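Local coordinates for putative DsbA oxidoreductase SCO1869 (Streptomyces coelicolor A3, PDB 3GL5), which is a probable DsbA-like oxidoreductase of the thioredoxin superfamily, its exact role and substrates unknown, at residues Asp96-Thr100 and Ser133-Asp137. Numbering follows the deposited sequence.
Sequences DHGST and SVFND. With ACT (acetate ion), chain C.
An ST-turn serine, Ser133, that also hydrogen-bonds Asp96, and an aromatic ring laid on glycine backbone, join two connecting segments of this DsbA-like thioredoxin protein, beside a bound sodium ion. Asp96-Thr100 runs extended to Ser99, with Asp96 and His97 in a short strand, while Ser133-Asp137 is an irregular loop. Asp96 faces Ser133 (CA to CA 6.8 Å) and Gly98 faces Phe135 (CA to CA 5.6 Å). Ser133, chi1 t, accepts the turn bond from Phe135 N to its OG (2.8 Å) and donates from OG to Asp96 OD2, a modelled 2.4 Å that is very short and less certain. A water bridges Asp96 OD1 (2.6 Å) to Val134 N (3.0 Å). Phe135, chi1 m, lies flat against the strand end: Gly98 CA sits 3.8 Å from the ring centroid in a CH-pi contact, where a CB would collide with Phe135 CG. Ser99 O meets the ring edge at Phe135 CD1 (3.3 Å), and Thr100 CG2 lies 3.9 Å from Phe135 CE1. His97 points away; its side chain lies near the Cys13-Cys16 disulfide without touching it, and ND1 donates to O of an acetate (2.6 Å), probably from the crystallisation liquor. Thr100 OG1 is hydrogen-bonded to Asp10 OD1. The side chain of Phe135 also touches Val54 of a loop and Asn127 of helix 116-128, and the paired segments lead into helices 101-111 and 138-147, with Asp137 OD1 capping the latter at Arg140 N.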
loop_
_atom_site.group_PDB
_atom_site.type_symbol
_atom_site.label_atom_id
_atom_site.label_comp_id
_atom_site.label_asym_id
_atom_site.label_seq_id
_atom_site.Cartn_x
_atom_site.Cartn_y
_atom_site.Cartn_z
ATOM N N ASP A 96 -3.721 -31.739 -2.106
ATOM C CA ASP A 96 -4.697 -31.626 -1.046
ATOM C C ASP A 96 -5.217 -30.199 -1.014
ATOM O O ASP A 96 -4.765 -29.319 -1.777
ATOM C CB ASP A 96 -4.129 -32.088 0.302
ATOM C CG ASP A 96 -3.007 -31.172 0.838
ATOM O OD1 ASP A 96 -2.414 -30.366 0.090
ATOM O OD2 ASP A 96 -2.701 -31.280 2.045
ATOM N N HIS A 97 -6.188 -29.970 -0.142
ATOM C CA HIS A 97 -6.903 -28.734 -0.122
ATOM C C HIS A 97 -7.420 -28.501 1.296
ATOM O O HIS A 97 -7.945 -29.419 1.911
ATOM C CB HIS A 97 -8.062 -28.855 -1.110
ATOM C CG HIS A 97 -9.060 -27.758 -1.004
ATOM N ND1 HIS A 97 -9.197 -26.780 -1.971
ATOM C CD2 HIS A 97 -9.994 -27.488 -0.061
ATOM C CE1 HIS A 97 -10.165 -25.946 -1.617
ATOM N NE2 HIS A 97 -10.652 -26.347 -0.456
ATOM N N GLY A 98 -7.305 -27.263 1.791
ATOM C CA GLY A 98 -7.736 -26.924 3.158
ATOM C C GLY A 98 -7.976 -25.439 3.382
ATOM O O GLY A 98 -8.090 -24.637 2.434
ATOM N N SER A 99 -8.095 -25.079 4.653
ATOM C CA SER A 99 -8.314 -23.707 5.062
ATOM C C SER A 99 -7.046 -22.851 4.820
ATOM O O SER A 99 -5.923 -23.335 5.034
ATOM C CB SER A 99 -8.700 -23.706 6.548
ATOM O OG SER A 99 -8.389 -22.441 7.135
ATOM N N THR A 100 -7.204 -21.593 4.385
ATOM C CA THR A 100 -6.019 -20.710 4.112
ATOM C C THR A 100 -5.965 -19.469 5.021
ATOM O O THR A 100 -5.171 -18.557 4.808
ATOM C CB THR A 100 -5.994 -20.223 2.654
ATOM O OG1 THR A 100 -7.250 -19.579 2.348
ATOM C CG2 THR A 100 -5.781 -21.397 1.721
ATOM N N SER A 133 1.965 -30.981 2.487
ATOM C CA SER A 133 0.816 -30.097 2.607
ATOM C C SER A 133 1.196 -28.765 3.256
ATOM O O SER A 133 2.059 -28.710 4.147
ATOM C CB SER A 133 -0.271 -30.778 3.436
ATOM O OG SER A 133 -1.384 -29.930 3.602
ATOM N N VAL A 134 0.572 -27.698 2.779
ATOM C CA VAL A 134 0.601 -26.414 3.468
ATOM C C VAL A 134 -0.562 -26.245 4.457
ATOM O O VAL A 134 -0.698 -25.175 5.082
ATOM C CB VAL A 134 0.618 -25.227 2.490
ATOM C CG1 VAL A 134 1.819 -25.335 1.558
ATOM C CG2 VAL A 134 -0.676 -25.121 1.712
ATOM N N PHE A 135 -1.409 -27.263 4.604
ATOM C CA PHE A 135 -2.650 -27.100 5.410
ATOM C C PHE A 135 -2.558 -27.751 6.786
ATOM O O PHE A 135 -1.921 -28.788 6.948
ATOM C CB PHE A 135 -3.878 -27.620 4.648
ATOM C CG PHE A 135 -4.045 -26.999 3.276
ATOM C CD1 PHE A 135 -4.541 -25.694 3.144
ATOM C CD2 PHE A 135 -3.690 -27.710 2.123
ATOM C CE1 PHE A 135 -4.705 -25.098 1.859
ATOM C CE2 PHE A 135 -3.826 -27.133 0.850
ATOM C CZ PHE A 135 -4.342 -25.828 0.716
ATOM N N ASN A 136 -3.176 -27.142 7.782
ATOM C CA ASN A 136 -3.137 -27.712 9.102
ATOM C C ASN A 136 -1.718 -28.226 9.529
ATOM O O ASN A 136 -1.595 -29.337 10.059
ATOM C CB ASN A 136 -4.157 -28.864 9.190
ATOM C CG ASN A 136 -4.458 -29.266 10.633
ATOM O OD1 ASN A 136 -4.327 -28.454 11.545
ATOM N ND2 ASN A 136 -4.841 -30.531 10.842
ATOM N N ASP A 137 -0.667 -27.431 9.274
ATOM C CA ASP A 137 0.704 -27.758 9.673
ATOM C C ASP A 137 1.539 -26.475 9.891
ATOM O O ASP A 137 2.188 -25.945 8.960
ATOM C CB ASP A 137 1.357 -28.674 8.640
ATOM C CG ASP A 137 2.801 -29.060 8.991
ATOM O OD1 ASP A 137 3.414 -28.492 9.933
ATOM O OD2 ASP A 137 3.338 -29.943 8.294
HETATM C C ACT C . -7.764 -26.434 -5.045
HETATM O O ACT C . -7.398 -26.370 -3.857
HETATM O OXT ACT C . -7.013 -27.114 -5.751
HETATM C CH3 ACT C . -9.013 -25.749 -5.548
HETATM O O HOH W 1 -0.553 -28.585 0.141
#